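Local structure of ParB domain protein nuclease (Sulfolobus solfataricus, 5K5D) at residues B[21-25]-B[90-94]; B[35-39]-B[64-68]; B[121-125]-B[162-168]. The protein is a ParB-domain protein named as a nuclease and probably acts in archaeal DNA segregation, as in the pNOB8 partition system. The protein carries 4 engineered substitutions. The contacts are given in a common frame with arbitrary orientation. Residues are numbered along the deposited sequence.

Contact 1 (B[21-25]-B[90-94]); sequences EDDEF and RDKAY
Residues 90-94 are helical, part of helix 90-99, with Tyr94 N bonded to Arg90 O at 2.8 Å; segment 21-25 leads from an extended backbone at Glu21 and Asp22 into a short, weakly bonded helical turn, 23-26. The two backbones stay well apart, the nearest CA atoms, those of Phe25 and Tyr94, 8.3 Å apart, so side chains make the contact. Arg90 (chi1 and chi2 both m) sends its guanidinium across: NH1 donates to Asp22 OD1 at 3.0 Å, near the guanidinium plane, while NH2 lies 2.7 Å from Glu24 OE1, which sits over one face and is held by charge alone. The result is a three-residue salt-bridge network built on an N-cap, since Asp22 (chi1 t) also accepts through OD2 from Glu24 N at 3.0 Å and Phe25 N at 3.2 Å. Both segments fall within the ParB-like N-terminal family region, and the network ties the cap of one helix to a side chain of the other. Further along, Ala93 points its CB at Phe25, 3.4 Å from CZ. Tyr94 (chi1 m) brings CE2 to 4.0 Å from Phe25 CE2, at the phenylalanine ring edge, and its OH donates to Glu24 OE2 at 2.8 Å.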
loop_
_atom_site.group_PDB
_atom_site.type_symbol
_atom_site.label_atom_id
_atom_site.label_comp_id
_atom_site.label_asym_id
_atom_site.label_seq_id
_atom_site.Cartn_x
_atom_site.Cartn_y
_atom_site.Cartn_z
ATOM N N GLU B 21 -18.935 8.996 -5.114
ATOM C CA GLU B 21 -17.546 8.795 -4.731
ATOM C C GLU B 21 -17.378 8.574 -3.233
ATOM O O GLU B 21 -18.110 9.138 -2.422
ATOM C CB GLU B 21 -16.672 9.954 -5.212
ATOM C CG GLU B 21 -16.868 11.254 -4.462
ATOM C CD GLU B 21 -15.872 12.312 -4.890
ATOM O OE1 GLU B 21 -15.554 12.377 -6.099
ATOM O OE2 GLU B 21 -15.397 13.067 -4.015
ATOM N N ASP B 22 -16.415 7.727 -2.885
ATOM C CA ASP B 22 -16.090 7.434 -1.501
ATOM C C ASP B 22 -14.710 8.011 -1.238
ATOM O O ASP B 22 -13.731 7.613 -1.873
ATOM C CB ASP B 22 -16.079 5.923 -1.271
ATOM C CG ASP B 22 -15.805 5.552 0.169
ATOM O OD1 ASP B 22 -16.751 5.141 0.871
ATOM O OD2 ASP B 22 -14.640 5.674 0.600
ATOM N N ASP B 23 -14.627 8.956 -0.312
ATOM C CA ASP B 23 -13.393 9.711 -0.138
ATOM C C ASP B 23 -12.206 8.836 0.252
ATOM O O ASP B 23 -11.057 9.182 -0.021
ATOM C CB ASP B 23 -13.581 10.851 0.858
ATOM C CG ASP B 23 -13.053 12.163 0.329
ATOM O OD1 ASP B 23 -11.878 12.491 0.611
ATOM O OD2 ASP B 23 -13.807 12.856 -0.391
ATOM N N GLU B 24 -12.481 7.695 0.875
ATOM C CA GLU B 24 -11.412 6.776 1.231
ATOM C C GLU B 24 -10.871 6.091 -0.014
ATOM O O GLU B 24 -9.662 6.046 -0.228
ATOM C CB GLU B 24 -11.887 5.727 2.236
ATOM C CG GLU B 24 -10.742 4.947 2.862
ATOM C CD GLU B 24 -11.109 3.516 3.190
ATOM O OE1 GLU B 24 -11.794 2.876 2.366
ATOM O OE2 GLU B 24 -10.714 3.029 4.270
ATOM N N PHE B 25 -11.768 5.549 -0.830
ATOM C CA PHE B 25 -11.357 4.881 -2.058
ATOM C C PHE B 25 -10.698 5.886 -2.982
ATOM O O PHE B 25 -9.782 5.553 -3.735
ATOM C CB PHE B 25 -12.554 4.238 -2.753
ATOM C CG PHE B 25 -13.272 3.228 -1.907
ATOM C CD1 PHE B 25 -14.620 2.965 -2.104
ATOM C CD2 PHE B 25 -12.599 2.543 -0.905
ATOM C CE1 PHE B 25 -15.282 2.037 -1.320
ATOM C CE2 PHE B 25 -13.256 1.613 -0.117
ATOM C CZ PHE B 25 -14.599 1.360 -0.324
ATOM N N ARG B 90 -16.539 -3.681 2.970
ATOM C CA ARG B 90 -15.344 -2.949 2.566
ATOM C C ARG B 90 -14.246 -3.871 2.050
ATOM O O ARG B 90 -13.604 -3.580 1.041
ATOM C CB ARG B 90 -14.800 -2.126 3.732
ATOM C CG ARG B 90 -15.677 -0.962 4.137
ATOM C CD ARG B 90 -15.533 0.231 3.204
ATOM N NE ARG B 90 -14.731 1.287 3.809
ATOM C CZ ARG B 90 -14.677 2.529 3.344
ATOM N NH1 ARG B 90 -15.388 2.858 2.276
ATOM N NH2 ARG B 90 -13.924 3.442 3.948
ATOM N N ASP B 91 -14.024 -4.973 2.758
ATOM C CA ASP B 91 -12.953 -5.895 2.406
ATOM C C ASP B 91 -12.972 -6.227 0.920
ATOM O O ASP B 91 -11.917 -6.386 0.300
ATOM C CB ASP B 91 -13.002 -7.172 3.260
ATOM C CG ASP B 91 -14.347 -7.874 3.201
ATOM O OD1 ASP B 91 -15.383 -7.201 3.386
ATOM O OD2 ASP B 91 -14.374 -9.105 2.972
ATOM N N LYS B 92 -14.169 -6.315 0.348
ATOM C CA LYS B 92 -14.310 -6.606 -1.073
ATOM C C LYS B 92 -13.863 -5.434 -1.947
ATOM O O LYS B 92 -13.224 -5.632 -2.980
ATOM C CB LYS B 92 -15.744 -7.014 -1.403
ATOM C CG LYS B 92 -16.115 -8.412 -0.921
ATOM C CD LYS B 92 -17.553 -8.739 -1.266
ATOM C CE LYS B 92 -17.859 -10.211 -1.038
ATOM N NZ LYS B 92 -17.652 -10.615 0.377
ATOM N N ALA B 93 -14.191 -4.215 -1.529
ATOM C CA ALA B 93 -13.755 -3.026 -2.258
ATOM C C ALA B 93 -12.237 -2.922 -2.195
ATOM O O ALA B 93 -11.579 -2.629 -3.192
ATOM C CB ALA B 93 -14.400 -1.775 -1.685
ATOM N N TYR B 94 -11.695 -3.172 -1.009
ATOM C CA TYR B 94 -10.255 -3.205 -0.798
ATOM C C TYR B 94 -9.554 -4.166 -1.753
ATOM O O TYR B 94 -8.493 -3.854 -2.291
ATOM C CB TYR B 94 -9.947 -3.592 0.645
ATOM C CG TYR B 94 -10.381 -2.552 1.649
ATOM C CD1 TYR B 94 -10.883 -2.917 2.891
ATOM C CD2 TYR B 94 -10.291 -1.200 1.349
ATOM C CE1 TYR B 94 -11.284 -1.962 3.805
ATOM C CE2 TYR B 94 -10.686 -0.241 2.256
ATOM C CZ TYR B 94 -11.182 -0.626 3.481
ATOM O OH TYR B 94 -11.573 0.334 4.382
#

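Contact 2 (B[35-39]-B[64-68]); sequences REDLE and TRLDI
The loop-to-helix segment 35-39, which runs into helix 37-45, meets residues 64-68 of helix 63-71, where Ile68 N is bonded to Thr64 O at 2.9 Å. Three CA pairs set the register: Arg35-Thr64 at 7.0 Å, Leu38-Arg65 at 6.8 Å and Glu39-Ile68 at 6.5 Å. Arg35 is extended (chi1 to chi3 all t), and its NH2 donates to Asp67 OD2 at 2.5 Å, almost linearly (172°), within a salt bridge. Arg35 NE reaches Glu39 OE1 at 3.4 Å, a weak hydrogen bond within a salt bridge, so one guanidinium serves two carboxylates. Asp67 OD2 is shared with Lys71, and Arg65, whose CG packs 4.0 Å from Leu38 CG, is salt-bridged to Asp61. Thr64 OG1 and Arg65 N are hydrogen-bonded to a citrate, probably from the crystallisation liquor. Next to the charged groups, Ile68 (chi1 m, chi2 t) brings CD1 to 3.5 Å from Leu38 CD2 and CG2 to 3.7 Å from Glu39 CG, while its CG1 lies over a face of the Arg35 guanidinium, 3.9 Å from NH2. This is packing of the start region of one helix on another within the ParB-like N-terminal region, its chemistry implying a small apolar centre bordered by a charge network at the protein surface.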
loop_
_atom_site.group_PDB
_atom_site.type_symbol
_atom_site.label_atom_id
_atom_site.label_comp_id
_atom_site.label_asym_id
_atom_site.label_seq_id
_atom_site.Cartn_x
_atom_site.Cartn_y
_atom_site.Cartn_z
ATOM N N ARG B 35 -1.812 10.357 -15.162
ATOM C CA ARG B 35 -2.994 11.099 -15.599
ATOM C C ARG B 35 -3.014 11.363 -17.102
ATOM O O ARG B 35 -3.979 11.018 -17.781
ATOM C CB ARG B 35 -3.165 12.415 -14.839
ATOM C CG ARG B 35 -4.476 13.111 -15.194
ATOM C CD ARG B 35 -4.667 14.437 -14.482
ATOM N NE ARG B 35 -5.981 15.003 -14.780
ATOM C CZ ARG B 35 -7.045 14.889 -13.987
ATOM N NH1 ARG B 35 -6.951 14.240 -12.835
ATOM N NH2 ARG B 35 -8.201 15.433 -14.345
ATOM N N GLU B 36 -1.962 11.986 -17.621
ATOM C CA GLU B 36 -1.902 12.281 -19.051
ATOM C C GLU B 36 -1.976 10.987 -19.859
ATOM O O GLU B 36 -2.493 10.964 -20.978
ATOM C CB GLU B 36 -0.637 13.075 -19.394
ATOM C CG GLU B 36 -0.570 14.436 -18.714
ATOM C CD GLU B 36 0.731 15.171 -18.986
ATOM O OE1 GLU B 36 1.453 14.778 -19.928
ATOM O OE2 GLU B 36 1.031 16.140 -18.254
ATOM N N ASP B 37 -1.472 9.905 -19.274
ATOM C CA ASP B 37 -1.526 8.598 -19.912
ATOM C C ASP B 37 -2.966 8.185 -20.222
ATOM O O ASP B 37 -3.340 8.060 -21.391
ATOM C CB ASP B 37 -0.834 7.542 -19.043
ATOM C CG ASP B 37 0.591 7.929 -18.678
ATOM O OD1 ASP B 37 0.810 9.086 -18.253
ATOM O OD2 ASP B 37 1.495 7.076 -18.820
ATOM N N LEU B 38 -3.779 7.982 -19.188
ATOM C CA LEU B 38 -5.176 7.611 -19.416
ATOM C C LEU B 38 -6.052 8.825 -19.721
ATOM O O LEU B 38 -7.278 8.765 -19.626
ATOM C CB LEU B 38 -5.758 6.771 -18.267
ATOM C CG LEU B 38 -5.576 7.127 -16.787
ATOM C CD1 LEU B 38 -4.410 6.360 -16.171
ATOM C CD2 LEU B 38 -5.433 8.621 -16.573
ATOM N N GLU B 39 -5.405 9.923 -20.097
ATOM C CA GLU B 39 -6.106 11.128 -20.514
ATOM C C GLU B 39 -6.255 11.120 -22.032
ATOM O O GLU B 39 -7.279 11.538 -22.569
ATOM C CB GLU B 39 -5.332 12.368 -20.066
ATOM C CG GLU B 39 -6.165 13.625 -19.937
ATOM C CD GLU B 39 -5.394 14.762 -19.289
ATOM O OE1 GLU B 39 -5.751 15.156 -18.158
ATOM O OE2 GLU B 39 -4.427 15.259 -19.912
ATOM N N THR B 64 -9.503 8.989 -11.102
ATOM C CA THR B 64 -8.877 9.888 -12.057
ATOM C C THR B 64 -9.607 9.804 -13.400
ATOM O O THR B 64 -10.053 10.820 -13.935
ATOM C CB THR B 64 -7.374 9.595 -12.211
ATOM O OG1 THR B 64 -6.716 9.832 -10.958
ATOM C CG2 THR B 64 -6.755 10.488 -13.274
ATOM N N ARG B 65 -9.747 8.590 -13.923
ATOM C CA ARG B 65 -10.468 8.363 -15.171
ATOM C C ARG B 65 -11.838 9.037 -15.192
ATOM O O ARG B 65 -12.207 9.671 -16.178
ATOM C CB ARG B 65 -10.615 6.866 -15.441
ATOM C CG ARG B 65 -9.309 6.171 -15.774
ATOM C CD ARG B 65 -9.501 4.673 -15.925
ATOM N NE ARG B 65 -9.710 4.016 -14.640
ATOM C CZ ARG B 65 -9.908 2.711 -14.489
ATOM N NH1 ARG B 65 -9.933 1.915 -15.550
ATOM N NH2 ARG B 65 -10.085 2.199 -13.278
ATOM N N LEU B 66 -12.598 8.898 -14.112
ATOM C CA LEU B 66 -13.907 9.535 -14.039
ATOM C C LEU B 66 -13.774 11.053 -14.111
ATOM O O LEU B 66 -14.559 11.725 -14.784
ATOM C CB LEU B 66 -14.652 9.139 -12.761
ATOM C CG LEU B 66 -16.029 9.800 -12.637
ATOM C CD1 LEU B 66 -16.945 9.344 -13.761
ATOM C CD2 LEU B 66 -16.672 9.535 -11.286
ATOM N N ASP B 67 -12.780 11.589 -13.407
ATOM C CA ASP B 67 -12.562 13.029 -13.377
ATOM C C ASP B 67 -12.226 13.571 -14.767
ATOM O O ASP B 67 -12.741 14.609 -15.190
ATOM C CB ASP B 67 -11.454 13.388 -12.382
ATOM C CG ASP B 67 -11.230 14.886 -12.281
ATOM O OD1 ASP B 67 -12.000 15.557 -11.559
ATOM O OD2 ASP B 67 -10.289 15.394 -12.926
ATOM N N ILE B 68 -11.359 12.856 -15.473
ATOM C CA ILE B 68 -10.997 13.214 -16.836
ATOM C C ILE B 68 -12.225 13.217 -17.750
ATOM O O ILE B 68 -12.455 14.171 -18.491
ATOM C CB ILE B 68 -9.940 12.250 -17.389
ATOM C CG1 ILE B 68 -8.704 12.264 -16.483
ATOM C CG2 ILE B 68 -9.586 12.605 -18.822
ATOM C CD1 ILE B 68 -7.643 11.256 -16.862
#

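Contact 3 (B[121-125]-B[162-168]); sequences DRIAK and LDDGTTI
A helical turn, residues 121-125 of helix 109-128, packs against the hairpin connection 162-166 and the start of strand 167-169. Asp121 leads, its backbone O 3.8 Å from Leu162 CD1; its carboxylate is engaged by Arg199 and Tyr173. Ala124 points toward the hairpin, its CB 4.3 Å from both Leu162 CD1 and Ile168 CD1, and its O lies 3.8 Å from Thr166 CG2. Lys125, whose CA is 5.8 Å from that of Thr166, has chi1 m and then t throughout; Lys125 CG lies 3.7 Å from Leu162 CD1, and the straight chain ends with Lys125 NZ donating to Asp163 OD1 at 2.7 Å, a salt bridge. The connection holds its own shape: Leu162 N bonds Thr166 O at 3.0 Å, and Asp164 OD2 accepts from Thr166 N at 2.8 Å, an Asx turn, while Thr166 OG1 donates to Asp164 OD1 at 2.6 Å. Ile168 pairs with Val160 across the two-stranded antiparallel sheet and touches Tyr173 and Ile176 of helix 170-180, placing the hairpin beside both helices.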
loop_
_atom_site.group_PDB
_atom_site.type_symbol
_atom_site.label_atom_id
_atom_site.label_comp_id
_atom_site.label_asym_id
_atom_site.label_seq_id
_atom_site.Cartn_x
_atom_site.Cartn_y
_atom_site.Cartn_z
ATOM N N ASP B 121 -3.370 -3.474 5.868
ATOM C CA ASP B 121 -3.800 -2.880 7.129
ATOM C C ASP B 121 -5.320 -2.862 7.260
ATOM O O ASP B 121 -5.851 -3.089 8.347
ATOM C CB ASP B 121 -3.269 -1.446 7.255
ATOM C CG ASP B 121 -1.800 -1.391 7.648
ATOM O OD1 ASP B 121 -1.098 -2.421 7.539
ATOM O OD2 ASP B 121 -1.346 -0.307 8.063
ATOM N N ARG B 122 -6.016 -2.575 6.160
ATOM C CA ARG B 122 -7.477 -2.546 6.170
ATOM C C ARG B 122 -8.018 -3.948 6.392
ATOM O O ARG B 122 -8.896 -4.164 7.230
ATOM C CB ARG B 122 -8.040 -2.005 4.855
ATOM C CG ARG B 122 -7.542 -0.632 4.434
ATOM C CD ARG B 122 -7.758 0.413 5.507
ATOM N NE ARG B 122 -7.879 1.752 4.931
ATOM C CZ ARG B 122 -6.853 2.515 4.565
ATOM N NH1 ARG B 122 -5.607 2.076 4.705
ATOM N NH2 ARG B 122 -7.074 3.718 4.055
ATOM N N ILE B 123 -7.485 -4.897 5.629
ATOM C CA ILE B 123 -7.925 -6.282 5.713
ATOM C C ILE B 123 -7.690 -6.851 7.111
ATOM O O ILE B 123 -8.454 -7.691 7.590
ATOM C CB ILE B 123 -7.207 -7.166 4.671
ATOM C CG1 ILE B 123 -7.598 -6.746 3.252
ATOM C CG2 ILE B 123 -7.523 -8.634 4.903
ATOM C CD1 ILE B 123 -9.053 -6.940 2.940
ATOM N N ALA B 124 -6.633 -6.385 7.768
ATOM C CA ALA B 124 -6.303 -6.856 9.107
ATOM C C ALA B 124 -7.383 -6.455 10.104
ATOM O O ALA B 124 -7.810 -7.264 10.924
ATOM C CB ALA B 124 -4.947 -6.320 9.543
ATOM N N LYS B 125 -7.822 -5.201 10.024
ATOM C CA LYS B 125 -8.876 -4.697 10.893
ATOM C C LYS B 125 -10.205 -5.384 10.594
ATOM O O LYS B 125 -11.020 -5.598 11.490
ATOM C CB LYS B 125 -9.021 -3.187 10.728
ATOM C CG LYS B 125 -7.739 -2.401 10.960
ATOM C CD LYS B 125 -7.989 -0.919 10.743
ATOM C CE LYS B 125 -6.751 -0.078 11.003
ATOM N NZ LYS B 125 -7.036 1.362 10.747
ATOM N N LEU B 162 -2.410 -1.172 15.340
ATOM C CA LEU B 162 -2.903 -0.162 14.412
ATOM C C LEU B 162 -3.714 0.892 15.155
ATOM O O LEU B 162 -3.969 0.761 16.351
ATOM C CB LEU B 162 -3.742 -0.813 13.313
ATOM C CG LEU B 162 -3.126 -2.064 12.678
ATOM C CD1 LEU B 162 -4.073 -2.675 11.653
ATOM C CD2 LEU B 162 -1.770 -1.752 12.050
ATOM N N ASP B 163 -4.121 1.931 14.438
ATOM C CA ASP B 163 -4.812 3.059 15.049
ATOM C C ASP B 163 -6.285 2.761 15.325
ATOM O O ASP B 163 -7.138 3.638 15.192
ATOM C CB ASP B 163 -4.697 4.290 14.150
ATOM C CG ASP B 163 -5.468 4.132 12.851
ATOM O OD1 ASP B 163 -5.645 2.980 12.397
ATOM O OD2 ASP B 163 -5.904 5.158 12.287
ATOM N N ASP B 164 -6.584 1.526 15.709
ATOM C CA ASP B 164 -7.959 1.130 15.990
ATOM C C ASP B 164 -7.988 0.060 17.071
ATOM O O ASP B 164 -9.058 -0.397 17.475
ATOM C CB ASP B 164 -8.629 0.588 14.727
ATOM C CG ASP B 164 -8.140 -0.799 14.366
ATOM O OD1 ASP B 164 -8.952 -1.603 13.862
ATOM O OD2 ASP B 164 -6.944 -1.089 14.596
ATOM N N GLY B 165 -6.808 -0.348 17.526
ATOM C CA GLY B 165 -6.699 -1.369 18.552
ATOM C C GLY B 165 -6.426 -2.747 17.982
ATOM O O GLY B 165 -6.070 -3.673 18.714
ATOM N N THR B 166 -6.598 -2.891 16.673
ATOM C CA THR B 166 -6.298 -4.153 16.011
ATOM C C THR B 166 -4.816 -4.459 16.149
ATOM O O THR B 166 -3.973 -3.691 15.682
ATOM C CB THR B 166 -6.669 -4.112 14.511
ATOM O OG1 THR B 166 -8.091 -4.014 14.367
ATOM C CG2 THR B 166 -6.185 -5.365 13.806
ATOM N N THR B 167 -4.496 -5.568 16.806
ATOM C CA THR B 167 -3.106 -6.001 16.919
ATOM C C THR B 167 -2.875 -7.217 16.039
ATOM O O THR B 167 -3.803 -7.978 15.767
ATOM C CB THR B 167 -2.710 -6.334 18.373
ATOM O OG1 THR B 167 -3.600 -7.326 18.897
ATOM C CG2 THR B 167 -2.777 -5.086 19.241
ATOM N N ILE B 168 -1.636 -7.400 15.599
ATOM C CA ILE B 168 -1.318 -8.497 14.700
ATOM C C ILE B 168 0.177 -8.790 14.690
ATOM O O ILE B 168 0.991 -7.913 14.961
ATOM C CB ILE B 168 -1.812 -8.190 13.270
ATOM C CG1 ILE B 168 -1.585 -9.391 12.347
ATOM C CG2 ILE B 168 -1.148 -6.926 12.728
ATOM C CD1 ILE B 168 -2.188 -9.224 10.968
#

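Overall arrangement
Contact 2 falls between the two segments of contact 1 in sequence, and contact 3 follows both. Contacts 1 and 2 lie within the ParB-like N-terminal region, the same region as the four-stranded mixed sheet, on whose strand 51-53 Arg65 and Leu66 of helix 63-71 pack; their centres are 19 Å apart and their nearest atoms about 6 Å. Contacts 1 and 3, with centres 16 Å apart, touch directly: Glu24 OE2 lies 3.2 Å from Arg122 NE in a salt bridge, and Tyr94 CE1 packs 3.4 Å from Arg122 CB. Contact 2, 32 Å from contact 3 between centres, lies across the chain's centre from it. Helix 109-128 thus packs between the N-terminal region and the hairpin 159-169.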